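Local atomic coordinates of fimbrial subunit CupB6 (Pseudomonas aeruginosa, PDB entry 5CYL), a protein that serves as the adhesive tip subunit of a chaperone-usher pilus and probably mediates attachment during biofilm formation. Residues E57-G62 and S168-P173; G62-V67 and I83-S88; V98-V101 and P105-L108; Q294-R297 and P302-M305. One frame throughout, in Å; residues are numbered along the deposited sequence.

Contact 1 of 4, residues E57-G62 and S168-P173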
# COMPACT_ATOMS: atom_id res chain seq x y z
N GLU A 57 0.10 33.14 30.67
CA GLU A 57 -0.43 32.30 29.60
C GLU A 57 0.40 31.06 29.41
O GLU A 57 1.61 31.08 29.59
CB GLU A 57 -0.49 33.06 28.29
CG GLU A 57 -1.82 33.69 27.97
CD GLU A 57 -1.79 34.42 26.65
OE1 GLU A 57 -0.66 34.67 26.11
OE2 GLU A 57 -2.91 34.74 26.16
N LEU A 58 -0.26 29.99 29.00
CA LEU A 58 0.42 28.77 28.60
C LEU A 58 0.46 28.74 27.08
O LEU A 58 -0.57 28.60 26.43
CB LEU A 58 -0.33 27.56 29.15
CG LEU A 58 0.55 26.33 29.41
CD1 LEU A 58 1.90 26.71 29.98
CD2 LEU A 58 -0.10 25.33 30.36
N VAL A 59 1.64 28.92 26.51
CA VAL A 59 1.81 28.93 25.07
C VAL A 59 2.23 27.55 24.59
O VAL A 59 3.24 27.01 25.05
CB VAL A 59 2.86 29.95 24.62
CG1 VAL A 59 2.93 29.98 23.11
CG2 VAL A 59 2.50 31.32 25.18
N ILE A 60 1.46 26.97 23.69
CA ILE A 60 1.79 25.66 23.14
C ILE A 60 2.48 25.84 21.79
O ILE A 60 1.93 26.42 20.85
CB ILE A 60 0.56 24.78 23.04
CG1 ILE A 60 -0.15 24.74 24.40
CG2 ILE A 60 0.94 23.37 22.62
CD1 ILE A 60 -1.53 24.12 24.36
N GLY A 61 3.72 25.36 21.72
CA GLY A 61 4.54 25.44 20.52
C GLY A 61 4.88 24.06 19.95
O GLY A 61 4.83 23.07 20.66
N GLY A 62 5.23 24.02 18.67
CA GLY A 62 5.71 22.79 18.04
C GLY A 62 6.76 23.06 17.00
O GLY A 62 6.82 24.13 16.42
N SER A 168 4.14 33.06 15.33
CA SER A 168 5.51 33.53 15.36
C SER A 168 6.43 32.44 15.97
O SER A 168 6.00 31.52 16.69
CB SER A 168 5.54 34.84 16.17
OG SER A 168 6.56 35.72 15.73
N VAL A 169 7.73 32.59 15.76
CA VAL A 169 8.69 31.86 16.59
C VAL A 169 8.39 32.04 18.09
O VAL A 169 8.12 33.15 18.54
CB VAL A 169 10.12 32.30 16.33
CG1 VAL A 169 11.08 31.25 16.87
CG2 VAL A 169 10.32 32.50 14.84
N LEU A 170 8.42 30.95 18.84
CA LEU A 170 8.07 30.98 20.27
C LEU A 170 9.35 31.12 21.03
O LEU A 170 10.16 30.19 21.03
CB LEU A 170 7.36 29.71 20.73
CG LEU A 170 7.27 29.55 22.23
CD1 LEU A 170 6.42 30.67 22.81
CD2 LEU A 170 6.64 28.21 22.59
N ALA A 171 9.54 32.28 21.66
CA ALA A 171 10.75 32.55 22.46
C ALA A 171 10.63 31.78 23.78
O ALA A 171 9.59 31.80 24.41
CB ALA A 171 10.91 34.02 22.72
N VAL A 172 11.68 31.06 24.16
CA VAL A 172 11.65 30.32 25.42
C VAL A 172 12.59 31.05 26.36
O VAL A 172 13.78 31.14 26.07
CB VAL A 172 12.07 28.84 25.30
CG1 VAL A 172 11.94 28.18 26.66
CG2 VAL A 172 11.19 28.10 24.30
N PRO A 173 12.07 31.59 27.47
CA PRO A 173 12.95 32.36 28.35
C PRO A 173 14.11 31.57 28.93
O PRO A 173 13.96 30.38 29.24
CB PRO A 173 12.00 32.81 29.47
CG PRO A 173 10.68 32.91 28.80
CD PRO A 173 10.66 31.74 27.85

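Contact 2 of 4, residues G62-V67 and I83-S88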
# COMPACT_ATOMS: atom_id res chain seq x y z
N GLY A 62 5.23 24.02 18.67
CA GLY A 62 5.71 22.79 18.04
C GLY A 62 6.76 23.06 17.00
O GLY A 62 6.82 24.13 16.42
N ASN A 63 7.64 22.11 16.79
CA ASN A 63 8.48 22.12 15.59
C ASN A 63 9.06 20.74 15.37
O ASN A 63 9.15 19.93 16.29
CB ASN A 63 9.59 23.14 15.72
CG ASN A 63 10.66 22.70 16.68
OD1 ASN A 63 10.41 22.01 17.66
ND2 ASN A 63 11.88 23.10 16.40
N TRP A 64 9.48 20.47 14.14
CA TRP A 64 10.12 19.21 13.78
C TRP A 64 11.59 19.52 13.71
O TRP A 64 12.02 20.46 13.02
CB TRP A 64 9.66 18.70 12.41
CG TRP A 64 8.37 17.97 12.40
CD1 TRP A 64 7.16 18.49 12.10
CD2 TRP A 64 8.15 16.58 12.67
NE1 TRP A 64 6.17 17.51 12.20
CE2 TRP A 64 6.77 16.33 12.52
CE3 TRP A 64 8.97 15.53 13.02
CZ2 TRP A 64 6.20 15.08 12.75
CZ3 TRP A 64 8.40 14.27 13.21
CH2 TRP A 64 7.04 14.07 13.09
N SER A 65 12.40 18.73 14.41
CA SER A 65 13.86 18.87 14.28
C SER A 65 14.46 17.57 13.78
O SER A 65 13.80 16.51 13.72
CB SER A 65 14.51 19.26 15.61
OG SER A 65 14.02 18.41 16.63
N GLY A 66 15.72 17.63 13.38
CA GLY A 66 16.42 16.43 12.90
C GLY A 66 16.33 16.26 11.41
O GLY A 66 16.82 15.28 10.85
N VAL A 67 15.67 17.22 10.78
CA VAL A 67 15.66 17.39 9.33
C VAL A 67 15.60 18.90 9.06
O VAL A 67 14.87 19.61 9.70
CB VAL A 67 14.47 16.67 8.67
CG1 VAL A 67 14.41 17.02 7.19
CG2 VAL A 67 14.57 15.17 8.87
N ILE A 83 4.65 7.98 1.17
CA ILE A 83 3.64 8.42 2.13
C ILE A 83 4.28 9.35 3.16
O ILE A 83 5.30 9.05 3.70
CB ILE A 83 2.94 7.23 2.80
CG1 ILE A 83 2.09 6.50 1.77
CG2 ILE A 83 2.01 7.71 3.92
CD1 ILE A 83 1.42 5.23 2.30
N GLY A 84 3.69 10.50 3.37
CA GLY A 84 4.26 11.54 4.24
C GLY A 84 3.39 11.83 5.46
O GLY A 84 2.18 11.69 5.42
N TYR A 85 4.05 12.21 6.55
CA TYR A 85 3.36 12.48 7.82
C TYR A 85 3.35 13.97 8.10
O TYR A 85 4.40 14.64 8.05
CB TYR A 85 4.04 11.74 8.96
CG TYR A 85 3.41 11.95 10.31
CD1 TYR A 85 2.07 11.66 10.54
CD2 TYR A 85 4.16 12.44 11.37
CE1 TYR A 85 1.49 11.87 11.78
CE2 TYR A 85 3.61 12.61 12.64
CZ TYR A 85 2.26 12.34 12.83
OH TYR A 85 1.68 12.52 14.06
N ARG A 86 2.17 14.49 8.38
CA ARG A 86 1.97 15.90 8.68
C ARG A 86 1.12 15.99 9.94
O ARG A 86 0.08 15.35 10.05
CB ARG A 86 1.21 16.54 7.50
CG ARG A 86 1.02 18.04 7.55
CD ARG A 86 0.57 18.51 6.18
NE ARG A 86 -0.75 17.99 5.80
CZ ARG A 86 -1.24 17.98 4.56
NH1 ARG A 86 -0.53 18.45 3.54
NH2 ARG A 86 -2.46 17.49 4.32
N ILE A 87 1.55 16.78 10.91
CA ILE A 87 0.75 16.97 12.14
C ILE A 87 0.46 18.44 12.39
O ILE A 87 1.31 19.30 12.31
CB ILE A 87 1.40 16.32 13.36
CG1 ILE A 87 0.43 16.37 14.54
CG2 ILE A 87 2.76 16.96 13.68
CD1 ILE A 87 0.78 15.46 15.70
N SER A 88 -0.80 18.73 12.67
CA SER A 88 -1.26 20.11 12.92
C SER A 88 -2.10 20.20 14.19
O SER A 88 -2.70 19.23 14.64
CB SER A 88 -1.98 20.68 11.71
OG SER A 88 -2.69 19.65 11.07
O HOH W 1 3.70 18.21 10.70

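Contact 3 of 4, residues V98-V101 and P105-L108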
# COMPACT_ATOMS: atom_id res chain seq x y z
N VAL A 98 -0.20 23.79 11.04
CA VAL A 98 0.67 22.64 10.90
C VAL A 98 1.97 22.90 11.66
O VAL A 98 2.52 24.00 11.59
CB VAL A 98 0.98 22.36 9.42
CG1 VAL A 98 1.96 23.38 8.85
CG2 VAL A 98 1.57 20.96 9.26
N ILE A 99 2.43 21.92 12.42
CA ILE A 99 3.70 22.06 13.12
C ILE A 99 4.73 22.15 12.03
O ILE A 99 4.74 21.33 11.13
CB ILE A 99 3.94 20.88 14.05
CG1 ILE A 99 2.80 20.80 15.09
CG2 ILE A 99 5.33 20.98 14.69
CD1 ILE A 99 2.70 19.48 15.79
N PRO A 100 5.60 23.16 12.07
CA PRO A 100 6.53 23.31 10.97
C PRO A 100 7.83 22.57 11.16
O PRO A 100 8.17 22.18 12.28
CB PRO A 100 6.83 24.82 10.96
CG PRO A 100 6.70 25.22 12.39
CD PRO A 100 5.65 24.30 13.00
N VAL A 101 8.58 22.42 10.09
CA VAL A 101 9.95 21.94 10.21
C VAL A 101 10.83 23.19 10.25
O VAL A 101 11.00 23.85 9.25
CB VAL A 101 10.34 21.06 9.03
CG1 VAL A 101 11.79 20.63 9.17
CG2 VAL A 101 9.44 19.83 8.92
N PRO A 105 10.99 26.27 17.83
CA PRO A 105 9.55 26.05 17.89
C PRO A 105 8.72 27.29 17.53
O PRO A 105 9.21 28.44 17.57
CB PRO A 105 9.32 25.70 19.35
CG PRO A 105 10.42 26.40 20.07
CD PRO A 105 11.60 26.27 19.17
N HIS A 106 7.47 27.05 17.16
CA HIS A 106 6.54 28.11 16.74
C HIS A 106 5.33 28.13 17.63
O HIS A 106 4.90 27.08 18.12
CB HIS A 106 6.10 27.91 15.30
CG HIS A 106 7.08 28.41 14.29
ND1 HIS A 106 6.69 29.09 13.15
CD2 HIS A 106 8.43 28.38 14.26
CE1 HIS A 106 7.76 29.42 12.45
NE2 HIS A 106 8.83 29.01 13.11
N ALA A 107 4.77 29.31 17.85
CA ALA A 107 3.65 29.43 18.76
C ALA A 107 2.36 29.14 18.01
O ALA A 107 1.98 29.89 17.12
CB ALA A 107 3.63 30.81 19.37
N LEU A 108 1.70 28.05 18.39
CA LEU A 108 0.54 27.57 17.63
C LEU A 108 -0.78 27.71 18.33
O LEU A 108 -1.82 27.68 17.69
CB LEU A 108 0.72 26.13 17.18
CG LEU A 108 2.04 25.95 16.43
CD1 LEU A 108 2.32 24.46 16.24
CD2 LEU A 108 2.10 26.74 15.12

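Contact 4 of 4, residues Q294-R297 and P302-M305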
# COMPACT_ATOMS: atom_id res chain seq x y z
N GLN A 294 2.36 -12.97 -27.21
CA GLN A 294 3.39 -13.99 -27.30
C GLN A 294 2.82 -15.25 -26.71
O GLN A 294 1.95 -15.19 -25.85
CB GLN A 294 4.65 -13.57 -26.55
CG GLN A 294 5.15 -12.18 -26.90
CD GLN A 294 5.64 -12.09 -28.31
OE1 GLN A 294 6.42 -12.91 -28.73
NE2 GLN A 294 5.14 -11.11 -29.06
N ARG A 295 3.31 -16.39 -27.17
CA ARG A 295 2.86 -17.64 -26.64
C ARG A 295 3.38 -17.82 -25.23
O ARG A 295 4.57 -17.59 -24.96
CB ARG A 295 3.35 -18.79 -27.52
CG ARG A 295 2.62 -18.88 -28.83
CD ARG A 295 3.24 -19.91 -29.72
NE ARG A 295 2.45 -20.00 -30.94
CZ ARG A 295 2.76 -20.72 -32.01
NH1 ARG A 295 3.85 -21.48 -32.02
NH2 ARG A 295 1.98 -20.70 -33.08
N ILE A 296 2.50 -18.25 -24.33
CA ILE A 296 2.88 -18.56 -22.96
C ILE A 296 3.96 -19.64 -22.89
O ILE A 296 3.91 -20.61 -23.65
CB ILE A 296 1.62 -19.04 -22.21
CG1 ILE A 296 0.61 -17.91 -22.09
CG2 ILE A 296 1.94 -19.61 -20.81
CD1 ILE A 296 1.08 -16.68 -21.31
N ARG A 297 4.86 -19.51 -21.92
CA ARG A 297 5.82 -20.57 -21.62
C ARG A 297 5.36 -21.32 -20.41
O ARG A 297 4.97 -20.70 -19.41
CB ARG A 297 7.20 -19.98 -21.36
CG ARG A 297 7.89 -19.56 -22.65
CD ARG A 297 8.24 -18.09 -22.65
NE ARG A 297 9.57 -17.88 -22.17
CZ ARG A 297 10.57 -17.43 -22.92
NH1 ARG A 297 10.36 -17.13 -24.21
NH2 ARG A 297 11.78 -17.28 -22.39
N PRO A 302 6.46 -15.84 -14.71
CA PRO A 302 5.25 -15.15 -14.27
C PRO A 302 4.83 -14.06 -15.24
O PRO A 302 5.69 -13.40 -15.78
CB PRO A 302 5.65 -14.54 -12.92
CG PRO A 302 7.11 -14.48 -12.94
CD PRO A 302 7.65 -15.19 -14.15
N TYR A 303 3.53 -13.89 -15.43
CA TYR A 303 3.01 -12.93 -16.38
C TYR A 303 2.15 -11.86 -15.69
O TYR A 303 1.29 -12.19 -14.84
CB TYR A 303 2.23 -13.67 -17.48
CG TYR A 303 3.09 -14.48 -18.41
CD1 TYR A 303 3.72 -13.86 -19.49
CD2 TYR A 303 3.25 -15.87 -18.23
CE1 TYR A 303 4.51 -14.59 -20.35
CE2 TYR A 303 4.05 -16.62 -19.10
CZ TYR A 303 4.70 -15.96 -20.14
OH TYR A 303 5.47 -16.66 -21.04
N PRO A 304 2.34 -10.59 -16.09
CA PRO A 304 1.47 -9.61 -15.47
C PRO A 304 0.04 -9.66 -16.03
O PRO A 304 -0.18 -10.01 -17.20
CB PRO A 304 2.13 -8.27 -15.85
CG PRO A 304 2.78 -8.54 -17.15
CD PRO A 304 3.34 -9.94 -16.96
N MET A 305 -0.93 -9.31 -15.18
CA MET A 305 -2.33 -9.32 -15.57
C MET A 305 -2.86 -7.92 -15.78
O MET A 305 -2.41 -6.98 -15.16
CB MET A 305 -3.16 -10.06 -14.53
CG MET A 305 -2.77 -11.49 -14.38
SD MET A 305 -3.57 -12.32 -13.03
CE MET A 305 -5.27 -12.45 -13.63

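Contact 1 of 4, residues E57-G62 and S168-P173
No ring or other flat side chain joins V59 and G61 to L170, so there are no stacked faces or edges to trace; two aliphatic side chains and a bare glycine CA meet instead. This is apolar packing on a beta sandwich, where the loop 168-173 lies against strand 56-65, a central strand of the four-stranded sheet. V59 and G61 are two residues apart on the extended strand, and V59 turns its CB toward the loop while that of I60 points the other way, where its side chain packs on S121 and Y123 of strand 118-129 in the facing sheet. L170 therefore covers the outer side of the sheet.

The fork of L170 does the touching: CD1 packs on V59, and CD2 is near both V59 CG1 and the CA of G61. CG sits anti to the backbone N (chi1 167°), which extends the side chain toward the strand, and L170 CD1 comes to 3.6 Å from V59 CG1. L170 CD1 also lies 4.1 Å from V59 CB. V59 and L170 run past each other in opposite directions, so the methyls meet alongside.

There is no hydrogen bond between the two segments. Position comes from the neighbouring strand 106-112: the loop's backbone probably hydrogen-bonds through S168 to A107 on that strand, and through L170 to P105 just before it, and A107 also packs against both V59 and L170. V157, on the strand at the other flank of 56-65, touches L170 as well. At G61, which offers only its backbone to the leucine, L170 CD2 lies 4.0 Å from CA.

Contact 2 of 4, residues G62-V67 and I83-S88
W64 reaches across to Y85 and I87 from strand 56-65, bridging the two sheets of the beta sandwich: its own strand belongs to the four-stranded sheet, and 83-90 to the opposing six-stranded one. From CB the indole leaves with CG anti to the carbonyl carbon (chi1 -82°), and this turn carries the ring system out toward strand 83-90. The pyrrole side comes first. W64 NE1 lies 3.8 Å from I87 CG2, and it gives its hydrogen to a water, with NE1 and the water oxygen 3.0 Å apart. That water also accepts the backbone N-H of I87, so one water between the strands takes up two donors, one from each sheet.

Farther along, the benzo edge meets the tyrosine. W64 CZ2 sits 3.6 Å from Y85 CE2, and W64 CH2 is 3.7 Å from Y85 CD2. The two six-membered rings stand at 90° with centroids 5.9 Å apart, yet neither lies over the other's face: Y85 CE2 is at the indole edge, near its plane, and the pair meets rim to rim. Y85 has its CG anti to the backbone N (chi1 180°), which sends the ring across from the strand to meet the tryptophan.

Around this core, S193 and I194 of the short helix 191-194 touch W64 and Y85 respectively. The phenol end of Y85 is held outside the pair, its OH hydrogen-bonded to Q125 NE2. Back at the indole, I87 CG2 serves both of its rings, lying 4.0 Å from W64 CZ2 as well as near NE1.

Contact 3 of 4, residues V98-V101 and P105-L108
P100 lays its CG over one face of the H106 imidazole in a CH-pi contact. P100 CG is 3.9 Å from the centroid of the H106 ring and 19° off the normal, displaced toward the CB side, so that H106 CG is its nearest ring atom at 3.7 Å. Beside this pair, I99 CG1 meets L108 CD1 at 3.9 Å, the two side chains crossing at about a right angle. L108 holds its CG anti to the carbonyl carbon (chi1 -53°), which lifts the leucine fork to the isoleucine, and CD1 also comes within 4.2 Å of I99 CA.

One shell out, D102, in the short turn joining the segments, accepts a hydrogen bond from H106 NE2 through OD2. With CB at one end and this bond at the other, the imidazole is held in rotation while proline covers a face.

Backbone hydrogen bonds fix the rest: P100 to W64 and H106 to G62, so both ends of the turn attach to strand 56-65, and I99 to I87. The chain thus passes from strand 96-98 of the six-stranded sheet to strand 106-112, an outer strand of the four-stranded one, with I99 also packing on L152 and L154 of strand 151-160.

Contact 4 of 4, residues Q294-R297 and P302-M305
The backbones of I296 and Y303 stay well apart, 8.7 Å between their CA atoms, so the loop 294-297 is not strand-paired with 302-305 and the tyrosine must span the interval. Its ring points at the loop, and I296 lies over one face: CD1 stands 3.8 Å from the Y303 ring centroid, only 12° off the normal, a well-centred CH-pi contact. The isoleucine manages this by bending at its second torsion (chi2 -62°), which swings CD1 over the ring; I296 CG2 approaches Y303 CE2 at 4.0 Å.

At the far end the phenol oxygen accepts the amide hydrogen of R297. R297 N and Y303 OH are 3.0 Å apart with an angle of 154° at the hydrogen, a reasonably straight bond that fastens the loop backbone to the tyrosine tip. The arginine side chain crosses near the same oxygen, at about a right angle to the tyrosine, with R297 CD 3.5 Å from Y303 OH.

The contact joins the loop after strand 283-289 to strand 299-308 of the mixed eight-stranded fimbrial-family sheet. Y303 hydrogen-bonds through its backbone to I256 of strand 255-260, I296 likewise to V287, and the isoleucine packs on F258 and on L316 of strand 311-322.

Overall arrangement
Contacts 1, 2 and 3 form one cluster, whereas contact 4 lies on the opposite side of the chain's centre, its centre about 44 Å from that of contact 2 and farther from the other two. Strand 56-65 serves both contact 1 and contact 2, which share G62, and the turn of contact 3 touches both through backbone hydrogen bonds. Contacts 1 and 2 are buried: the first purely aliphatic on the sheet's outer side, the second aromatic and water-bridged between the sheets. Contacts 3 and 4 are only partly buried. Each closes a short loop with an aliphatic carbon over a ring, but contact 4 alone has a direct hydrogen bond between its segments.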